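Local coordinates for RNA 2',3'-cyclic phosphodiesterase (Deinococcus radiodurans, PDB 5H7E), which belongs to the LigT-like phosphoesterases of the 2H clan and is built on an antiparallel sheet with three helices, at residues A[13-16]-A[17-20]; A[60-63]-A[64-68]; A[106-109]-A[110-114]. All coordinates share one frame; numbering follows the deposited sequence.

Interaction 1. Residues A[13-16]-A[17-20]; sequences RVPA and DITA. With SO4 (sulfate ion), chain E.
The flat Pro15 ring lies alongside Ile18 and points the same way, with Pro15 CG 3.9 Å from Ile18 CG1. The other flat group, the Arg13 guanidinium, has a sulfate ion at its edge, probably from the crystallisation liquor, with the sulfur in the plane of the group. Arg13 NH1 donates to sulfate O1 at 2.7 Å; the approach of NH2 to O2 is very short, and its exact length is doubtful. From the helix side, Ala16 N gives a hydrogen bond to the same O2 (2.8 Å, N-H...O angle 148°). An arginine and an amide at a helix start both face the anion, an arrangement whose electrostatics should be favourable.

Pro15 is the N-cap residue of the helix. Pro15 O accepts from two amides: Thr19 N, in the carbonyl plane at 2.9 Å, and Ile18 N, 46° out of that plane. Water 1 adds a bridge across the turn, donating to Val14 O (2.7 Å) and hydrogen-bonding with Thr19 OG1 (2.9 Å).

Val14 places CG1 opposite its backbone N (chi1 -179°), which points this methyl at Ile18 CG2 and Thr19 CG2. Val14 and Ile18 run nearly perpendicular, and Val14 CG1 presses on Ile18 CG2 at 3.4 Å, closer than two methyl carbons normally sit.

The turn joins strand 6-13 to helix 16-26. Pro15 and Ile18 pack on Trp149 and Arg13 on Tyr157, both of strand 148-160, while Thr19 meets Pro38 and Met41 in a loop.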
loop_
_atom_site.group_PDB
_atom_site.type_symbol
_atom_site.label_atom_id
_atom_site.label_comp_id
_atom_site.label_asym_id
_atom_site.label_seq_id
_atom_site.Cartn_x
_atom_site.Cartn_y
_atom_site.Cartn_z
ATOM N N ARG A 13 -4.076 3.332 4.743
ATOM C CA ARG A 13 -5.440 2.876 4.574
ATOM C C ARG A 13 -6.153 3.789 3.588
ATOM O O ARG A 13 -5.786 4.950 3.420
ATOM C CB ARG A 13 -6.123 2.928 5.934
ATOM C CG ARG A 13 -7.518 2.633 5.922
ATOM C CD ARG A 13 -8.156 3.013 7.278
ATOM N NE ARG A 13 -9.561 2.751 7.100
ATOM C CZ ARG A 13 -10.477 3.668 6.835
ATOM N NH1 ARG A 13 -10.170 4.962 6.806
ATOM N NH2 ARG A 13 -11.725 3.274 6.662
ATOM N N VAL A 14 -7.152 3.242 2.904
ATOM C CA VAL A 14 -7.931 4.004 1.923
ATOM C C VAL A 14 -9.351 4.091 2.461
ATOM O O VAL A 14 -9.959 3.037 2.751
ATOM C CB VAL A 14 -7.906 3.303 0.560
ATOM C CG1 VAL A 14 -8.693 4.108 -0.461
ATOM C CG2 VAL A 14 -6.437 3.225 0.094
ATOM N N PRO A 15 -9.924 5.283 2.639
ATOM C CA PRO A 15 -11.222 5.409 3.284
ATOM C C PRO A 15 -12.378 5.136 2.328
ATOM O O PRO A 15 -12.210 5.021 1.116
ATOM C CB PRO A 15 -11.258 6.871 3.764
ATOM C CG PRO A 15 -10.332 7.591 2.715
ATOM C CD PRO A 15 -9.256 6.578 2.385
ATOM N N ALA A 16 -13.530 5.045 2.946
ATOM C CA ALA A 16 -14.736 4.600 2.239
ATOM C C ALA A 16 -15.065 5.486 1.056
ATOM O O ALA A 16 -15.600 5.015 0.044
ATOM C CB ALA A 16 -15.916 4.597 3.190
ATOM N N ASP A 17 -14.822 6.796 1.182
ATOM C CA ASP A 17 -15.205 7.647 0.060
ATOM C C ASP A 17 -14.303 7.487 -1.127
ATOM O O ASP A 17 -14.626 8.024 -2.209
ATOM C CB ASP A 17 -15.179 9.143 0.459
ATOM C CG ASP A 17 -16.229 9.488 1.484
ATOM O OD1 ASP A 17 -17.182 8.714 1.739
ATOM O OD2 ASP A 17 -16.157 10.599 2.091
ATOM N N ILE A 18 -13.196 6.768 -0.959
ATOM C CA ILE A 18 -12.280 6.477 -2.061
ATOM C C ILE A 18 -12.444 5.044 -2.538
ATOM O O ILE A 18 -12.429 4.791 -3.740
ATOM C CB ILE A 18 -10.820 6.755 -1.627
ATOM C CG1 ILE A 18 -10.636 8.208 -1.163
ATOM C CG2 ILE A 18 -9.841 6.391 -2.763
ATOM C CD1 ILE A 18 -10.837 9.259 -2.308
ATOM N N THR A 19 -12.613 4.089 -1.603
ATOM C CA THR A 19 -12.772 2.717 -2.095
ATOM C C THR A 19 -14.050 2.592 -2.894
ATOM O O THR A 19 -14.140 1.719 -3.764
ATOM C CB THR A 19 -12.701 1.677 -0.973
ATOM O OG1 THR A 19 -13.687 1.939 0.037
ATOM C CG2 THR A 19 -11.295 1.679 -0.323
ATOM N N ALA A 20 -15.060 3.439 -2.627
ATOM C CA ALA A 20 -16.315 3.240 -3.351
ATOM C C ALA A 20 -16.167 3.566 -4.826
ATOM O O ALA A 20 -16.596 2.733 -5.659
ATOM C CB ALA A 20 -17.461 4.045 -2.715
HETATM S S SO4 E . -13.659 5.795 6.678
HETATM O O1 SO4 E . -12.409 6.421 7.148
HETATM O O2 SO4 E . -13.425 4.751 5.707
HETATM O O3 SO4 E . -14.280 5.137 7.822
HETATM O O4 SO4 E . -14.585 6.806 6.166
HETATM O O HOH W 1 -12.445 1.946 2.682
HETATM O O HOH W 2 -16.409 1.764 -0.041
#

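Interaction 2. Residues A[60-63]-A[64-68]; sequences KRLG and TRLTQ. With SO4 (sulfate ion), chain F.
Thr67 turns its hydroxyl back to Gly63 because OG1 sits between the backbone N and the carbonyl carbon (chi1 55°), while Leu62, with CG opposite its backbone N (chi1 176°), brings its CD1 branch to Leu66. Both pairs are i to i+4 contacts along the alpha-helix 56-67. Backbone bonds of the same spacing run through it, such as Leu66 N to Leu62 O at 3.0 Å.

Leu62 CD1 reaches Leu66 CD1 at 3.6 Å, the two side chains crossing at a slant. Leu62 CD1 also lies 3.4 Å from Arg65 NH1, because the arginine chain bends at chi3 and brings NH1 obliquely up to that methyl. Leu62 and Leu66 thus form the apolar side of the helix, which meets Leu104, Leu108 and Ile112 of helix 101-114.

A polar contact lies further along the helix. Gly63 O is gripped twice by Thr67, by OG1 at 2.9 Å and by N at 3.3 Å, the two donors coming from opposite faces of the carbonyl plane. Nearby, a sulfate ion, probably from the crystallisation liquor, is hydrogen-bonded to Arg177 NE and Arg175 N. Thr64 OG1 stands 3.0 Å from sulfate O2 and 3.2 Å from Lys60 O, and which of the two its single proton serves is not settled.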
loop_
_atom_site.group_PDB
_atom_site.type_symbol
_atom_site.label_atom_id
_atom_site.label_comp_id
_atom_site.label_asym_id
_atom_site.label_seq_id
_atom_site.Cartn_x
_atom_site.Cartn_y
_atom_site.Cartn_z
ATOM N N LYS A 60 7.765 -0.553 15.084
ATOM C CA LYS A 60 6.785 0.384 15.623
ATOM C C LYS A 60 7.451 1.694 16.014
ATOM O O LYS A 60 6.903 2.768 15.775
ATOM C CB LYS A 60 6.060 -0.235 16.830
ATOM C CG LYS A 60 5.009 -1.251 16.399
ATOM C CD LYS A 60 4.459 -2.085 17.555
ATOM C CE LYS A 60 3.702 -1.244 18.558
ATOM N NZ LYS A 60 3.086 -2.099 19.648
ATOM N N ARG A 61 8.621 1.618 16.632
ATOM C CA ARG A 61 9.363 2.826 16.966
ATOM C C ARG A 61 9.729 3.600 15.704
ATOM O O ARG A 61 9.720 4.834 15.707
ATOM C CB ARG A 61 10.618 2.459 17.750
ATOM C CG ARG A 61 10.341 1.979 19.130
ATOM C CD ARG A 61 11.681 1.807 19.899
ATOM N NE ARG A 61 11.540 0.963 21.085
ATOM C CZ ARG A 61 11.961 -0.301 21.187
ATOM N NH1 ARG A 61 12.573 -0.914 20.176
ATOM N NH2 ARG A 61 11.768 -0.961 22.321
ATOM N N LEU A 62 10.135 2.885 14.648
ATOM C CA LEU A 62 10.455 3.551 13.381
ATOM C C LEU A 62 9.234 4.250 12.799
ATOM O O LEU A 62 9.319 5.411 12.371
ATOM C CB LEU A 62 11.030 2.526 12.400
ATOM C CG LEU A 62 11.324 3.079 10.990
ATOM C CD1 LEU A 62 12.467 4.136 11.049
ATOM C CD2 LEU A 62 11.721 1.859 10.187
ATOM N N GLY A 63 8.078 3.591 12.824
ATOM C CA GLY A 63 6.868 4.223 12.307
ATOM C C GLY A 63 6.512 5.480 13.079
ATOM O O GLY A 63 6.204 6.516 12.488
ATOM N N THR A 64 6.653 5.443 14.410
ATOM C CA THR A 64 6.348 6.628 15.199
ATOM C C THR A 64 7.320 7.763 14.886
ATOM O O THR A 64 6.899 8.911 14.720
ATOM C CB THR A 64 6.406 6.245 16.689
ATOM O OG1 THR A 64 5.347 5.322 16.959
ATOM C CG2 THR A 64 6.228 7.460 17.568
ATOM N N ARG A 65 8.612 7.462 14.784
ATOM C CA ARG A 65 9.592 8.529 14.592
ATOM C C ARG A 65 9.412 9.192 13.230
ATOM O O ARG A 65 9.551 10.417 13.108
ATOM C CB ARG A 65 11.005 7.960 14.718
ATOM C CG ARG A 65 12.120 8.969 14.651
ATOM C CD ARG A 65 13.478 8.264 14.575
ATOM N NE ARG A 65 13.995 8.299 13.205
ATOM C CZ ARG A 65 14.441 7.246 12.530
ATOM N NH1 ARG A 65 14.465 6.054 13.103
ATOM N NH2 ARG A 65 14.879 7.396 11.285
ATOM N N LEU A 66 9.114 8.402 12.199
ATOM C CA LEU A 66 9.043 8.977 10.841
ATOM C C LEU A 66 7.782 9.801 10.634
ATOM O O LEU A 66 7.744 10.652 9.737
ATOM C CB LEU A 66 9.122 7.884 9.770
ATOM C CG LEU A 66 10.524 7.249 9.710
ATOM C CD1 LEU A 66 10.696 6.154 8.640
ATOM C CD2 LEU A 66 11.655 8.287 9.593
ATOM N N THR A 67 6.727 9.558 11.405
ATOM C CA THR A 67 5.469 10.261 11.216
ATOM C C THR A 67 5.301 11.409 12.171
ATOM O O THR A 67 4.352 12.184 12.023
ATOM C CB THR A 67 4.261 9.306 11.406
ATOM O OG1 THR A 67 4.366 8.685 12.708
ATOM C CG2 THR A 67 4.240 8.220 10.327
ATOM N N GLN A 68 6.196 11.562 13.138
ATOM C CA GLN A 68 5.953 12.528 14.195
ATOM C C GLN A 68 5.875 13.962 13.666
ATOM O O GLN A 68 5.105 14.771 14.189
ATOM C CB GLN A 68 7.051 12.395 15.250
ATOM C CG GLN A 68 6.762 13.151 16.516
ATOM C CD GLN A 68 5.538 12.630 17.296
ATOM O OE1 GLN A 68 5.000 11.542 17.033
ATOM N NE2 GLN A 68 5.101 13.425 18.275
HETATM S S SO4 F . 2.054 7.361 17.348
HETATM O O1 SO4 F . 2.159 6.255 18.319
HETATM O O2 SO4 F . 3.020 7.027 16.314
HETATM O O3 SO4 F . 2.445 8.639 17.958
HETATM O O4 SO4 F . 0.661 7.494 16.887
#

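Interaction 3. Residues A[106-109]-A[110-114]; sequences ENLR and AGIRE
Ile112 N to Leu108 O and Gly111 N to Asn107 O, each 2.8 Å, are the shortest of four consecutive i to i+4 backbone bonds, the pattern of a regular alpha-helix. Ala110 N to Glu106 O and Arg113 N to Arg109 O complete the series.

The arginines, four residues apart, behave differently. Arg109, extended from CG to NE, leaves the helix: its NH1 bonds to Leu122 O and its NE to Leu45 O, so the guanidinium spans from this helix to strand 42-48 and a loop. Arg113 instead folds back, because its chain is nearly eclipsed at chi3 (-23°). That bend brings the edge of its guanidinium round to Arg109 O, which lies in the guanidinium plane, although Arg113 NE stays 3.9 Å from that oxygen, beyond a normal hydrogen bond. Glu106 OE2 is 5.8 Å from Arg113 NH2; opposite charges at that distance may attract weakly without a salt bridge.

Packing around the carbonyl of Leu108 is close. Ile112 CG1, standing beside its own backbone N (chi1 -64°), comes to 3.1 Å from Leu108 O, and Ile112 CD1 ends beside Leu108 CG at 4.1 Å.

These two residues lie on the buried side of helix 101-114. Both rest on Tyr10 of strand 6-13 and on strand 42-48, Leu108 against Leu45 and Ile112 against Ser46 and Leu48. Leu108 meets Leu62 and Leu66 of helix 56-67, and Ile112 meets Leu62.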
loop_
_atom_site.group_PDB
_atom_site.type_symbol
_atom_site.label_atom_id
_atom_site.label_comp_id
_atom_site.label_asym_id
_atom_site.label_seq_id
_atom_site.Cartn_x
_atom_site.Cartn_y
_atom_site.Cartn_z
ATOM N N GLU A 106 10.777 6.412 1.144
ATOM C CA GLU A 106 12.207 6.175 1.049
ATOM C C GLU A 106 12.868 6.196 2.430
ATOM O O GLU A 106 13.816 5.426 2.670
ATOM C CB GLU A 106 12.875 7.194 0.119
ATOM C CG GLU A 106 12.316 7.100 -1.312
ATOM C CD GLU A 106 12.660 5.782 -2.033
ATOM O OE1 GLU A 106 12.125 5.569 -3.142
ATOM O OE2 GLU A 106 13.468 4.971 -1.522
ATOM N N ASN A 107 12.425 7.108 3.328
ATOM C CA ASN A 107 12.969 7.123 4.701
ATOM C C ASN A 107 12.609 5.836 5.431
ATOM O O ASN A 107 13.421 5.304 6.201
ATOM C CB ASN A 107 12.416 8.299 5.504
ATOM C CG ASN A 107 13.149 9.615 5.248
ATOM O OD1 ASN A 107 13.752 10.158 6.148
ATOM N ND2 ASN A 107 13.084 10.115 4.046
ATOM N N LEU A 108 11.381 5.343 5.213
ATOM C CA LEU A 108 10.955 4.101 5.845
ATOM C C LEU A 108 11.824 2.940 5.375
ATOM O O LEU A 108 12.342 2.150 6.184
ATOM C CB LEU A 108 9.468 3.905 5.493
ATOM C CG LEU A 108 8.815 2.736 6.104
ATOM C CD1 LEU A 108 8.693 2.974 7.649
ATOM C CD2 LEU A 108 7.439 2.603 5.448
ATOM N N ARG A 109 12.004 2.832 4.056
ATOM C CA ARG A 109 12.806 1.738 3.510
ATOM C C ARG A 109 14.233 1.815 4.015
ATOM O O ARG A 109 14.852 0.780 4.327
ATOM C CB ARG A 109 12.746 1.778 1.969
ATOM C CG ARG A 109 11.360 1.416 1.481
ATOM C CD ARG A 109 11.259 1.757 -0.005
ATOM N NE ARG A 109 9.962 1.339 -0.526
ATOM C CZ ARG A 109 9.766 0.913 -1.777
ATOM N NH1 ARG A 109 10.800 0.902 -2.647
ATOM N NH2 ARG A 109 8.545 0.501 -2.119
ATOM N N ALA A 110 14.789 3.031 4.086
ATOM C CA ALA A 110 16.130 3.160 4.623
ATOM C C ALA A 110 16.179 2.755 6.091
ATOM O O ALA A 110 17.173 2.160 6.535
ATOM C CB ALA A 110 16.637 4.597 4.444
ATOM N N GLY A 111 15.171 3.165 6.872
ATOM C CA GLY A 111 15.175 2.820 8.287
ATOM C C GLY A 111 15.044 1.327 8.514
ATOM O O GLY A 111 15.636 0.783 9.443
ATOM N N ILE A 112 14.236 0.673 7.697
ATOM C CA ILE A 112 14.056 -0.758 7.841
ATOM C C ILE A 112 15.378 -1.470 7.577
ATOM O O ILE A 112 15.746 -2.381 8.297
ATOM C CB ILE A 112 12.973 -1.288 6.895
ATOM C CG1 ILE A 112 11.622 -0.686 7.255
ATOM C CG2 ILE A 112 12.887 -2.798 6.971
ATOM C CD1 ILE A 112 10.562 -0.944 6.220
ATOM N N ARG A 113 16.090 -1.025 6.553
ATOM C CA ARG A 113 17.385 -1.582 6.186
ATOM C C ARG A 113 18.393 -1.367 7.298
ATOM O O ARG A 113 19.188 -2.241 7.608
ATOM C CB ARG A 113 17.881 -0.885 4.930
ATOM C CG ARG A 113 19.066 -1.506 4.209
ATOM C CD ARG A 113 19.280 -0.859 2.835
ATOM N NE ARG A 113 18.048 -0.247 2.326
ATOM C CZ ARG A 113 17.827 0.159 1.080
ATOM N NH1 ARG A 113 18.751 0.006 0.139
ATOM N NH2 ARG A 113 16.659 0.706 0.773
ATOM N N GLU A 114 18.348 -0.190 7.895
ATOM C CA GLU A 114 19.258 0.174 8.967
ATOM C C GLU A 114 19.064 -0.778 10.149
ATOM O O GLU A 114 20.003 -1.081 10.865
ATOM C CB GLU A 114 19.127 1.653 9.330
ATOM C CG GLU A 114 19.769 2.560 8.284
ATOM C CD GLU A 114 19.274 3.997 8.303
ATOM O OE1 GLU A 114 18.567 4.381 9.248
ATOM O OE2 GLU A 114 19.600 4.747 7.361
#

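Overall arrangement
The three contacts follow one another along the chain, interaction 1 at the start of helix 16-26, interactions 2 and 3 within helices 56-67 and 101-114. Interactions 2 and 3 are neighbours, with centres about 11 Å apart, and they touch directly: Leu66 CD1 lies 3.5 Å from Leu108 CA, and Leu62 CD2 lies 3.7 Å from Ile112 N. Their two helices are thereby packed as a pair beside the antiparallel sheet. Interaction 1 stands apart, its centre about 24 Å from that of interaction 2 and about 27 Å from that of interaction 3, on the opposite side of the chain's centre from interaction 3. Strand 6-13 links the regions, leading into interaction 1 and carrying Tyr10 beneath interaction 3.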